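Local structure of Alpha/beta fold hydrolase (Pseudomonas aeruginosa, 6I8W) at residues L159-G164 with H286-E291; L196-V201 with D258-V263; W254-R259 with I280-G285. The protein probably hydrolyses glycerolipid esters as a membrane phospholipase A of the alpha/beta hydrolase fold, and acts as a bacterial virulence factor. One frame throughout, in Å; residues are numbered along the deposited sequence.

Along the chain, strand 154-160 comes first and its C-terminal end opens contact 1. That contact is closed only at 286-291, so its loop encloses the other two. Helix 191-199 follows and supplies 196-201, which contact 2 joins to the loop 258-263 behind strand 250-255. Contact 3 starts on the same strand, at 254-259, shares D258 and R259 with contact 2, and closes at 280-285, just before the histidine of contact 1. Contact 3 thus begins where contact 2 ends. Together they tie three neighbouring strands, 154-160, 250-255 and 276-281, to helices 191-199 and 288-291. H286 of contact 1 bonds through ND1 to OD2 of D258, the residue shared by contacts 2 and 3.

Contact 1 (L159-G164 with H286-E291); sequences LIDNAG and HVPMVE. With MYR (myristic acid), chain C.
The contact lies at the probable Ser-His-Asp catalytic triad of the alpha/beta hydrolase fold. H286 sits on the loop before helix 288-291 and packs against D161, just past strand 154-160. The ring ND1 of H286 lies 3.7 Å from D161 CB. ND1 is hydrogen-bonded to D258 and NE2 to S137, the proposed acid and nucleophile. At the ring edge, in its plane, stands O2 of the bound myristic acid, 4.0 Å from H286 NE2. The fatty chain runs on past V287, whose CG1 is 3.7 Å from C3 of the myristic acid.

D161 and P288 reach toward each other tip to tip. D161 OD1 approaches the proline ring at P288 CD, 3.3 Å away. The other oxygen, OD2, accepts from the backbone N of G255, which ties D161 to the next strand. N136 donates through ND2 to both I160 O and H286 O, so one side chain joins the two segments. I160 and P288 slide past each other in opposite directions. I160 CG2 meets P288 CD at 3.9 Å and lies 4.4 Å from M289 SD.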
loop_
_atom_site.group_PDB
_atom_site.type_symbol
_atom_site.label_atom_id
_atom_site.label_comp_id
_atom_site.label_asym_id
_atom_site.label_seq_id
_atom_site.Cartn_x
_atom_site.Cartn_y
_atom_site.Cartn_z
ATOM N N LEU A 159 2.465 8.960 -7.773
ATOM C CA LEU A 159 1.247 8.182 -7.889
ATOM C C LEU A 159 1.623 6.904 -8.600
ATOM O O LEU A 159 1.931 6.912 -9.784
ATOM C CB LEU A 159 0.166 8.963 -8.650
ATOM C CG LEU A 159 -0.264 10.254 -7.953
ATOM C CD1 LEU A 159 -1.274 11.051 -8.805
ATOM C CD2 LEU A 159 -0.864 9.916 -6.579
ATOM N N ILE A 160 1.640 5.810 -7.855
ATOM C CA ILE A 160 2.071 4.544 -8.409
ATOM C C ILE A 160 0.840 3.686 -8.669
ATOM O O ILE A 160 0.304 3.076 -7.740
ATOM C CB ILE A 160 3.062 3.841 -7.446
ATOM C CG1 ILE A 160 4.281 4.762 -7.217
ATOM C CG2 ILE A 160 3.491 2.463 -7.997
ATOM C CD1 ILE A 160 5.273 4.263 -6.168
ATOM N N ASP A 161 0.387 3.660 -9.922
ATOM C CA ASP A 161 -0.838 2.937 -10.265
ATOM C C ASP A 161 -1.978 3.341 -9.325
ATOM O O ASP A 161 -2.602 2.489 -8.700
ATOM C CB ASP A 161 -0.607 1.416 -10.193
ATOM C CG ASP A 161 0.546 0.958 -11.080
ATOM O OD1 ASP A 161 1.704 1.333 -10.778
ATOM O OD2 ASP A 161 0.309 0.221 -12.070
ATOM N N ASN A 162 -2.233 4.638 -9.216
ATOM C CA ASN A 162 -3.237 5.150 -8.283
ATOM C C ASN A 162 -4.665 4.945 -8.769
ATOM O O ASN A 162 -4.911 4.958 -9.968
ATOM C CB ASN A 162 -3.020 6.640 -8.045
ATOM C CG ASN A 162 -3.184 7.452 -9.314
ATOM O OD1 ASN A 162 -2.343 7.397 -10.214
ATOM N ND2 ASN A 162 -4.257 8.221 -9.391
ATOM N N ALA A 163 -5.594 4.793 -7.832
ATOM C CA ALA A 163 -7.019 4.867 -8.139
ATOM C C ALA A 163 -7.440 6.330 -8.211
ATOM O O ALA A 163 -6.677 7.210 -7.820
ATOM C CB ALA A 163 -7.846 4.108 -7.079
ATOM N N GLY A 164 -8.649 6.594 -8.703
ATOM C CA GLY A 164 -9.178 7.947 -8.661
ATOM C C GLY A 164 -9.538 8.616 -9.980
ATOM O O GLY A 164 -10.120 9.701 -9.976
ATOM N N HIS A 286 0.371 -4.321 -11.372
ATOM C CA HIS A 286 -0.231 -3.284 -10.544
ATOM C C HIS A 286 0.629 -2.765 -9.388
ATOM O O HIS A 286 0.377 -1.678 -8.860
ATOM C CB HIS A 286 -1.544 -3.847 -9.977
ATOM C CG HIS A 286 -2.316 -2.887 -9.130
ATOM N ND1 HIS A 286 -2.687 -1.635 -9.570
ATOM C CD2 HIS A 286 -2.846 -3.021 -7.889
ATOM C CE1 HIS A 286 -3.374 -1.021 -8.621
ATOM N NE2 HIS A 286 -3.478 -1.841 -7.589
ATOM N N VAL A 287 1.621 -3.539 -8.961
ATOM C CA VAL A 287 2.419 -3.102 -7.809
ATOM C C VAL A 287 3.918 -3.134 -8.141
ATOM O O VAL A 287 4.671 -3.958 -7.620
ATOM C CB VAL A 287 2.095 -3.952 -6.538
ATOM C CG1 VAL A 287 0.678 -3.600 -5.989
ATOM C CG2 VAL A 287 2.160 -5.442 -6.836
ATOM N N PRO A 288 4.361 -2.219 -9.028
ATOM C CA PRO A 288 5.762 -2.186 -9.477
ATOM C C PRO A 288 6.757 -2.153 -8.309
ATOM O O PRO A 288 7.817 -2.802 -8.381
ATOM C CB PRO A 288 5.857 -0.880 -10.299
ATOM C CG PRO A 288 4.480 -0.474 -10.600
ATOM C CD PRO A 288 3.558 -1.116 -9.589
ATOM N N MET A 289 6.413 -1.436 -7.242
ATOM C CA MET A 289 7.323 -1.306 -6.097
ATOM C C MET A 289 7.497 -2.637 -5.364
ATOM O O MET A 289 8.443 -2.795 -4.600
ATOM C CB MET A 289 6.838 -0.230 -5.122
ATOM C CG MET A 289 5.727 -0.689 -4.194
ATOM S SD MET A 289 4.108 -0.713 -5.050
ATOM C CE MET A 289 3.036 -1.094 -3.659
ATOM N N VAL A 290 6.594 -3.593 -5.598
ATOM C CA VAL A 290 6.770 -4.941 -5.049
ATOM C C VAL A 290 7.345 -5.899 -6.097
ATOM O O VAL A 290 8.228 -6.691 -5.790
ATOM C CB VAL A 290 5.441 -5.513 -4.510
ATOM C CG1 VAL A 290 5.644 -6.931 -3.950
ATOM C CG2 VAL A 290 4.847 -4.584 -3.452
ATOM N N GLU A 291 6.834 -5.829 -7.330
ATOM C CA GLU A 291 7.258 -6.743 -8.387
ATOM C C GLU A 291 8.724 -6.526 -8.800
ATOM O O GLU A 291 9.494 -7.476 -8.958
ATOM C CB GLU A 291 6.347 -6.606 -9.619
ATOM C CG GLU A 291 6.706 -7.623 -10.724
ATOM C CD GLU A 291 5.639 -7.799 -11.807
ATOM O OE1 GLU A 291 5.983 -8.357 -12.869
ATOM O OE2 GLU A 291 4.457 -7.428 -11.600
HETATM C C1 MYR C . -3.082 -3.885 -3.805
HETATM O O1 MYR C . -2.426 -2.828 -3.656
HETATM O O2 MYR C . -4.254 -3.889 -4.247
HETATM C C2 MYR C . -2.407 -5.213 -3.523
HETATM C C3 MYR C . -0.982 -4.981 -3.021
HETATM C C4 MYR C . -0.159 -6.265 -3.047
HETATM C C5 MYR C . -0.654 -7.282 -2.030
HETATM C C6 MYR C . 0.339 -8.432 -1.928
HETATM C C7 MYR C . 0.951 -8.534 -0.534
HETATM C C8 MYR C . 2.443 -8.845 -0.615
HETATM C C9 MYR C . 2.885 -9.842 0.456
HETATM C C10 MYR C . 3.721 -9.154 1.527
HETATM C C11 MYR C . 4.441 -10.157 2.422
HETATM C C12 MYR C . 4.932 -9.476 3.696
HETATM C C13 MYR C . 6.191 -10.149 4.220
HETATM C C14 MYR C . 7.173 -9.109 4.709
#

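Contact 2 (L196-V201 with D258-V263); sequences LDFVFV and DRVLDV. With BOG (octyl beta-D-glucopyranoside), chain D.
The F198 ring and the R259 guanidinium meet across this contact with their planes 76° apart. R259 NH2 comes to the edge of the ring, near its plane, 3.8 Å from F198 CD1. One face of the guanidinium lies over the backbone of F198, with F198 CA above its centre. R259 has two conformers, and its side-chain contacts here hold for one. F198 CG is anti to the backbone N (chi1 -167°), beside the carbonyl carbon. From there F198 CE2 touches V260 CG2 at 3.6 Å, obliquely. V199 and V260 lie side by side and point the same way, with V199 CG1 4.0 Å from V260 CG2.

Two waters carry the polar part. Water 1 donates to F198 O at 2.7 Å and accepts from R259 N at 2.9 Å. Water 2 donates to F200 O and accepts from R259 NH1 at 3.0 Å. The main charge partner of R259 is E172, which forms a salt bridge with NE. D258 OD1 accepts from V260 N, an Asx turn, and from L261 N at 2.9 Å, completing an Asx motif.

The F200 ring meets the octyl glucoside tail obliquely, with CE2 near C7'. The contact joins the C-terminal end of helix 191-199 to the loop between strand 250-255 and helix 265-269. Helix 172-177 packs on both F198 and V260, and helix 288-291 packs on F200.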
loop_
_atom_site.group_PDB
_atom_site.type_symbol
_atom_site.label_atom_id
_atom_site.label_comp_id
_atom_site.label_asym_id
_atom_site.label_seq_id
_atom_site.Cartn_x
_atom_site.Cartn_y
_atom_site.Cartn_z
ATOM N N LEU A 196 -2.610 -12.889 -6.143
ATOM C CA LEU A 196 -1.221 -12.706 -6.577
ATOM C C LEU A 196 -1.106 -12.709 -8.110
ATOM O O LEU A 196 -0.412 -11.859 -8.687
ATOM C CB LEU A 196 -0.326 -13.795 -5.986
ATOM C CG LEU A 196 -0.322 -13.942 -4.461
ATOM C CD1 LEU A 196 0.532 -15.124 -4.045
ATOM C CD2 LEU A 196 0.166 -12.665 -3.805
ATOM N N ASP A 197 -1.779 -13.660 -8.764
ATOM C CA ASP A 197 -1.777 -13.744 -10.239
ATOM C C ASP A 197 -2.395 -12.494 -10.857
ATOM O O ASP A 197 -2.027 -12.071 -11.954
ATOM C CB ASP A 197 -2.545 -14.982 -10.732
ATOM C CG ASP A 197 -1.880 -16.289 -10.327
ATOM O OD1 ASP A 197 -0.692 -16.257 -9.949
ATOM O OD2 ASP A 197 -2.549 -17.350 -10.389
ATOM N N PHE A 198 -3.325 -11.889 -10.128
ATOM C CA PHE A 198 -4.062 -10.728 -10.616
ATOM C C PHE A 198 -3.225 -9.435 -10.604
ATOM O O PHE A 198 -3.424 -8.551 -11.447
ATOM C CB PHE A 198 -5.325 -10.532 -9.781
ATOM C CG PHE A 198 -6.310 -9.572 -10.381
ATOM C CD1 PHE A 198 -6.896 -9.835 -11.608
ATOM C CD2 PHE A 198 -6.692 -8.431 -9.694
ATOM C CE1 PHE A 198 -7.820 -8.957 -12.158
ATOM C CE2 PHE A 198 -7.617 -7.554 -10.230
ATOM C CZ PHE A 198 -8.182 -7.816 -11.463
ATOM N N VAL A 199 -2.297 -9.317 -9.656
ATOM C CA VAL A 199 -1.559 -8.062 -9.504
ATOM C C VAL A 199 -0.094 -8.162 -9.948
ATOM O O VAL A 199 0.556 -7.131 -10.113
ATOM C CB VAL A 199 -1.594 -7.544 -8.042
ATOM C CG1 VAL A 199 -3.044 -7.336 -7.553
ATOM C CG2 VAL A 199 -0.839 -8.487 -7.125
ATOM N N PHE A 200 0.416 -9.381 -10.149
ATOM C CA PHE A 200 1.800 -9.580 -10.623
ATOM C C PHE A 200 1.884 -10.138 -12.038
ATOM O O PHE A 200 1.181 -11.091 -12.386
ATOM C CB PHE A 200 2.573 -10.546 -9.716
ATOM C CG PHE A 200 2.858 -10.021 -8.342
ATOM C CD1 PHE A 200 3.791 -9.011 -8.149
ATOM C CD2 PHE A 200 2.215 -10.565 -7.235
ATOM C CE1 PHE A 200 4.065 -8.536 -6.876
ATOM C CE2 PHE A 200 2.484 -10.101 -5.959
ATOM C CZ PHE A 200 3.402 -9.080 -5.773
ATOM N N VAL A 201 2.800 -9.599 -12.840
ATOM C CA VAL A 201 3.169 -10.291 -14.061
ATOM C C VAL A 201 4.183 -11.385 -13.719
ATOM O O VAL A 201 3.968 -12.556 -14.022
ATOM C CB VAL A 201 3.733 -9.323 -15.119
ATOM C CG1 VAL A 201 4.244 -10.099 -16.338
ATOM C CG2 VAL A 201 2.653 -8.318 -15.514
ATOM N N ASP A 258 -0.848 -3.601 -15.818
ATOM C CA ASP A 258 -1.722 -3.465 -14.647
ATOM C C ASP A 258 -3.143 -3.881 -15.030
ATOM O O ASP A 258 -3.749 -3.284 -15.912
ATOM C CB ASP A 258 -1.693 -2.016 -14.138
ATOM C CG ASP A 258 -2.418 -1.827 -12.808
ATOM O OD1 ASP A 258 -3.308 -2.637 -12.457
ATOM O OD2 ASP A 258 -2.099 -0.839 -12.109
ATOM N N ARG A 259 -3.659 -4.920 -14.380
ATOM C CA ARG A 259 -5.004 -5.411 -14.684
ATOM C C ARG A 259 -6.039 -4.802 -13.742
ATOM O O ARG A 259 -7.254 -4.864 -14.004
ATOM C CB ARG A 259 -5.046 -6.938 -14.601
ATOM C CG ARG A 259 -4.332 -7.638 -15.749
ATOM C CD ARG A 259 -3.855 -9.033 -15.359
ATOM N NE ARG A 259 -4.936 -9.963 -15.036
ATOM C CZ ARG A 259 -4.738 -11.245 -14.743
ATOM N NH1 ARG A 259 -3.502 -11.725 -14.740
ATOM N NH2 ARG A 259 -5.761 -12.048 -14.456
ATOM N N VAL A 260 -5.560 -4.209 -12.653
ATOM C CA VAL A 260 -6.440 -3.646 -11.631
ATOM C C VAL A 260 -6.906 -2.237 -12.000
ATOM O O VAL A 260 -8.084 -1.920 -11.930
ATOM C CB VAL A 260 -5.718 -3.605 -10.266
ATOM C CG1 VAL A 260 -6.687 -3.207 -9.154
ATOM C CG2 VAL A 260 -5.079 -4.946 -9.972
ATOM N N LEU A 261 -5.957 -1.389 -12.378
ATOM C CA LEU A 261 -6.235 -0.015 -12.793
ATOM C C LEU A 261 -5.460 0.244 -14.082
ATOM O O LEU A 261 -4.259 -0.042 -14.162
ATOM C CB LEU A 261 -5.831 0.981 -11.709
ATOM C CG LEU A 261 -6.511 0.799 -10.348
ATOM C CD1 LEU A 261 -5.889 1.753 -9.343
ATOM C CD2 LEU A 261 -7.997 1.026 -10.462
ATOM N N ASP A 262 -6.134 0.773 -15.092
ATOM C CA ASP A 262 -5.562 0.734 -16.429
ATOM C C ASP A 262 -4.532 1.826 -16.681
ATOM O O ASP A 262 -4.690 2.957 -16.218
ATOM C CB ASP A 262 -6.658 0.818 -17.481
ATOM C CG ASP A 262 -6.183 0.312 -18.812
ATOM O OD1 ASP A 262 -6.123 -0.926 -18.960
ATOM O OD2 ASP A 262 -5.811 1.141 -19.675
ATOM N N VAL A 263 -3.480 1.476 -17.425
ATOM C CA VAL A 263 -2.407 2.419 -17.747
ATOM C C VAL A 263 -2.914 3.664 -18.483
ATOM O O VAL A 263 -2.284 4.717 -18.423
ATOM C CB VAL A 263 -1.284 1.739 -18.596
ATOM C CG1 VAL A 263 -1.797 1.363 -19.989
ATOM C CG2 VAL A 263 -0.034 2.625 -18.669
HETATM C C1 BOG D . 11.264 -14.757 0.835
HETATM O O1 BOG D . 10.250 -13.814 0.485
HETATM C C2 BOG D . 11.884 -15.263 -0.474
HETATM O O2 BOG D . 11.048 -16.295 -0.992
HETATM C C3 BOG D . 13.312 -15.792 -0.345
HETATM O O3 BOG D . 13.895 -16.061 -1.629
HETATM C C4 BOG D . 14.126 -14.747 0.393
HETATM O O4 BOG D . 15.518 -15.112 0.436
HETATM C C5 BOG D . 13.506 -14.659 1.787
HETATM O O5 BOG D . 12.186 -14.100 1.714
HETATM C C6 BOG D . 14.370 -13.879 2.778
HETATM O O6 BOG D . 13.894 -12.543 2.950
HETATM C "C1'" BOG D . 9.526 -13.314 1.605
HETATM C "C2'" BOG D . 8.742 -12.085 1.167
HETATM C "C3'" BOG D . 8.344 -12.230 -0.292
HETATM C "C4'" BOG D . 7.343 -11.175 -0.721
HETATM C "C5'" BOG D . 6.348 -11.807 -1.685
HETATM C "C6'" BOG D . 5.523 -10.749 -2.401
HETATM C "C7'" BOG D . 4.220 -11.349 -2.909
HETATM C "C8'" BOG D . 4.495 -12.554 -3.778
HETATM O O HOH W 1 -2.040 -6.464 -12.460
HETATM O O HOH W 2 -0.773 -10.536 -14.186
#

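Contact 3 (W254-R259 with I280-G285); sequences WGDRDR and IMENCG
D256 and the loop 282-284 share the main polar grip between the ends of two parallel strands, 250-255 and 276-281. The strand pairing finishes with M281 N donating to W254 O at 2.8 Å and D256 N donating to M281 O at 2.9 Å. The D256 CG, between the backbone N and the carbonyl carbon (chi1 62°), lies 3.2 Å from N283 N. OD1 accepts from C284 N at 3.0 Å, nearly along its C-O axis. OD2 accepts from N283 N at 3.0 Å on its syn side, tilted 27° out of the carboxylate plane. R257 N in turn donates to C284 O at 2.9 Å.

R257 and N283 lie side by side with nearly coplanar end groups, 18° apart. R257 NH1 donates to N283 OD1 at 2.9 Å, in the guanidinium plane. W254 NE1 is satisfied by L261 O, and G285 N by E291 OE2.

G255 brings its backbone close to the other segment, with CA 3.3 Å from G285 O in a CA-H...O contact. Residues G255 to D258 form a type I turn. The unit is a beta-alpha-beta crossover through helix 265-269. The probable acid D258 follows its first strand and the probable histidine H286 its last, as in alpha/beta hydrolases.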
loop_
_atom_site.group_PDB
_atom_site.type_symbol
_atom_site.label_atom_id
_atom_site.label_comp_id
_atom_site.label_asym_id
_atom_site.label_seq_id
_atom_site.Cartn_x
_atom_site.Cartn_y
_atom_site.Cartn_z
ATOM N N TRP A 254 3.476 3.657 -13.743
ATOM C CA TRP A 254 2.563 2.539 -13.991
ATOM C C TRP A 254 3.307 1.284 -14.402
ATOM O O TRP A 254 4.374 1.367 -15.012
ATOM C CB TRP A 254 1.554 2.891 -15.098
ATOM C CG TRP A 254 0.111 2.698 -14.681
ATOM C CD1 TRP A 254 -0.682 1.607 -14.928
ATOM C CD2 TRP A 254 -0.699 3.623 -13.946
ATOM N NE1 TRP A 254 -1.935 1.801 -14.385
ATOM C CE2 TRP A 254 -1.968 3.027 -13.774
ATOM C CE3 TRP A 254 -0.472 4.894 -13.407
ATOM C CZ2 TRP A 254 -3.006 3.663 -13.094
ATOM C CZ3 TRP A 254 -1.504 5.523 -12.726
ATOM C CH2 TRP A 254 -2.755 4.906 -12.577
ATOM N N GLY A 255 2.746 0.128 -14.056
ATOM C CA GLY A 255 3.099 -1.118 -14.721
ATOM C C GLY A 255 2.225 -1.212 -15.957
ATOM O O GLY A 255 1.011 -1.088 -15.843
ATOM N N ASP A 256 2.814 -1.424 -17.132
ATOM C CA ASP A 256 2.034 -1.362 -18.367
ATOM C C ASP A 256 0.907 -2.402 -18.402
ATOM O O ASP A 256 -0.148 -2.149 -18.982
ATOM C CB ASP A 256 2.941 -1.529 -19.604
ATOM C CG ASP A 256 3.658 -2.885 -19.651
ATOM O OD1 ASP A 256 3.712 -3.588 -18.618
ATOM O OD2 ASP A 256 4.208 -3.240 -20.723
ATOM N N ARG A 257 1.098 -3.539 -17.739
ATOM C CA ARG A 257 0.104 -4.618 -17.811
ATOM C C ARG A 257 -0.760 -4.713 -16.546
ATOM O O ARG A 257 -1.327 -5.770 -16.247
ATOM C CB ARG A 257 0.806 -5.948 -18.074
ATOM C CG ARG A 257 1.579 -5.964 -19.406
ATOM C CD ARG A 257 2.185 -7.327 -19.694
ATOM N NE ARG A 257 1.163 -8.350 -19.919
ATOM C CZ ARG A 257 1.431 -9.641 -20.079
ATOM N NH1 ARG A 257 2.689 -10.066 -20.035
ATOM N NH2 ARG A 257 0.449 -10.510 -20.285
ATOM N N ASP A 258 -0.848 -3.601 -15.818
ATOM C CA ASP A 258 -1.722 -3.465 -14.647
ATOM C C ASP A 258 -3.143 -3.881 -15.030
ATOM O O ASP A 258 -3.749 -3.284 -15.912
ATOM C CB ASP A 258 -1.693 -2.016 -14.138
ATOM C CG ASP A 258 -2.418 -1.827 -12.808
ATOM O OD1 ASP A 258 -3.308 -2.637 -12.457
ATOM O OD2 ASP A 258 -2.099 -0.839 -12.109
ATOM N N ARG A 259 -3.659 -4.920 -14.380
ATOM C CA ARG A 259 -5.004 -5.411 -14.684
ATOM C C ARG A 259 -6.039 -4.802 -13.742
ATOM O O ARG A 259 -7.254 -4.864 -14.004
ATOM C CB ARG A 259 -5.046 -6.938 -14.601
ATOM C CG ARG A 259 -4.332 -7.638 -15.749
ATOM C CD ARG A 259 -3.855 -9.033 -15.359
ATOM N NE ARG A 259 -4.936 -9.963 -15.036
ATOM C CZ ARG A 259 -4.738 -11.245 -14.743
ATOM N NH1 ARG A 259 -3.502 -11.725 -14.740
ATOM N NH2 ARG A 259 -5.761 -12.048 -14.456
ATOM N N ILE A 280 6.440 4.550 -17.382
ATOM C CA ILE A 280 5.685 3.320 -17.596
ATOM C C ILE A 280 6.675 2.179 -17.685
ATOM O O ILE A 280 7.498 2.130 -18.603
ATOM C CB ILE A 280 4.814 3.366 -18.877
ATOM C CG1 ILE A 280 3.864 4.565 -18.834
ATOM C CG2 ILE A 280 4.002 2.062 -19.044
ATOM C CD1 ILE A 280 3.033 4.746 -20.112
ATOM N N MET A 281 6.592 1.262 -16.729
ATOM C CA MET A 281 7.483 0.110 -16.701
ATOM C C MET A 281 6.913 -1.036 -17.524
ATOM O O MET A 281 5.719 -1.317 -17.457
ATOM C CB MET A 281 7.739 -0.321 -15.253
ATOM C CG MET A 281 8.632 0.697 -14.518
ATOM S SD MET A 281 8.737 0.446 -12.732
ATOM C CE MET A 281 9.354 -1.222 -12.676
ATOM N N GLU A 282 7.771 -1.669 -18.321
ATOM C CA GLU A 282 7.342 -2.681 -19.283
ATOM C C GLU A 282 7.177 -4.062 -18.644
ATOM O O GLU A 282 7.969 -4.455 -17.787
ATOM C CB GLU A 282 8.350 -2.784 -20.435
ATOM C CG GLU A 282 7.836 -3.587 -21.630
ATOM C CD GLU A 282 8.336 -5.018 -21.612
ATOM O OE1 GLU A 282 9.324 -5.292 -20.895
ATOM O OE2 GLU A 282 7.752 -5.869 -22.313
ATOM N N ASN A 283 6.151 -4.789 -19.079
ATOM C CA ASN A 283 5.851 -6.138 -18.598
ATOM C C ASN A 283 5.769 -6.196 -17.080
ATOM O O ASN A 283 6.330 -7.101 -16.447
ATOM C CB ASN A 283 6.898 -7.150 -19.095
ATOM C CG ASN A 283 6.358 -8.580 -19.120
ATOM O OD1 ASN A 283 5.191 -8.809 -19.431
ATOM N ND2 ASN A 283 7.200 -9.539 -18.757
ATOM N N CYS A 284 5.045 -5.237 -16.514
ATOM C CA CYS A 284 4.913 -5.111 -15.078
ATOM C C CYS A 284 3.453 -4.924 -14.693
ATOM O O CYS A 284 2.650 -4.392 -15.470
ATOM C CB CYS A 284 5.748 -3.934 -14.567
ATOM S SG CYS A 284 5.859 -3.861 -12.787
ATOM N N GLY A 285 3.096 -5.378 -13.501
ATOM C CA GLY A 285 1.698 -5.325 -13.088
ATOM C C GLY A 285 1.370 -4.125 -12.223
ATOM O O GLY A 285 2.011 -3.070 -12.302
#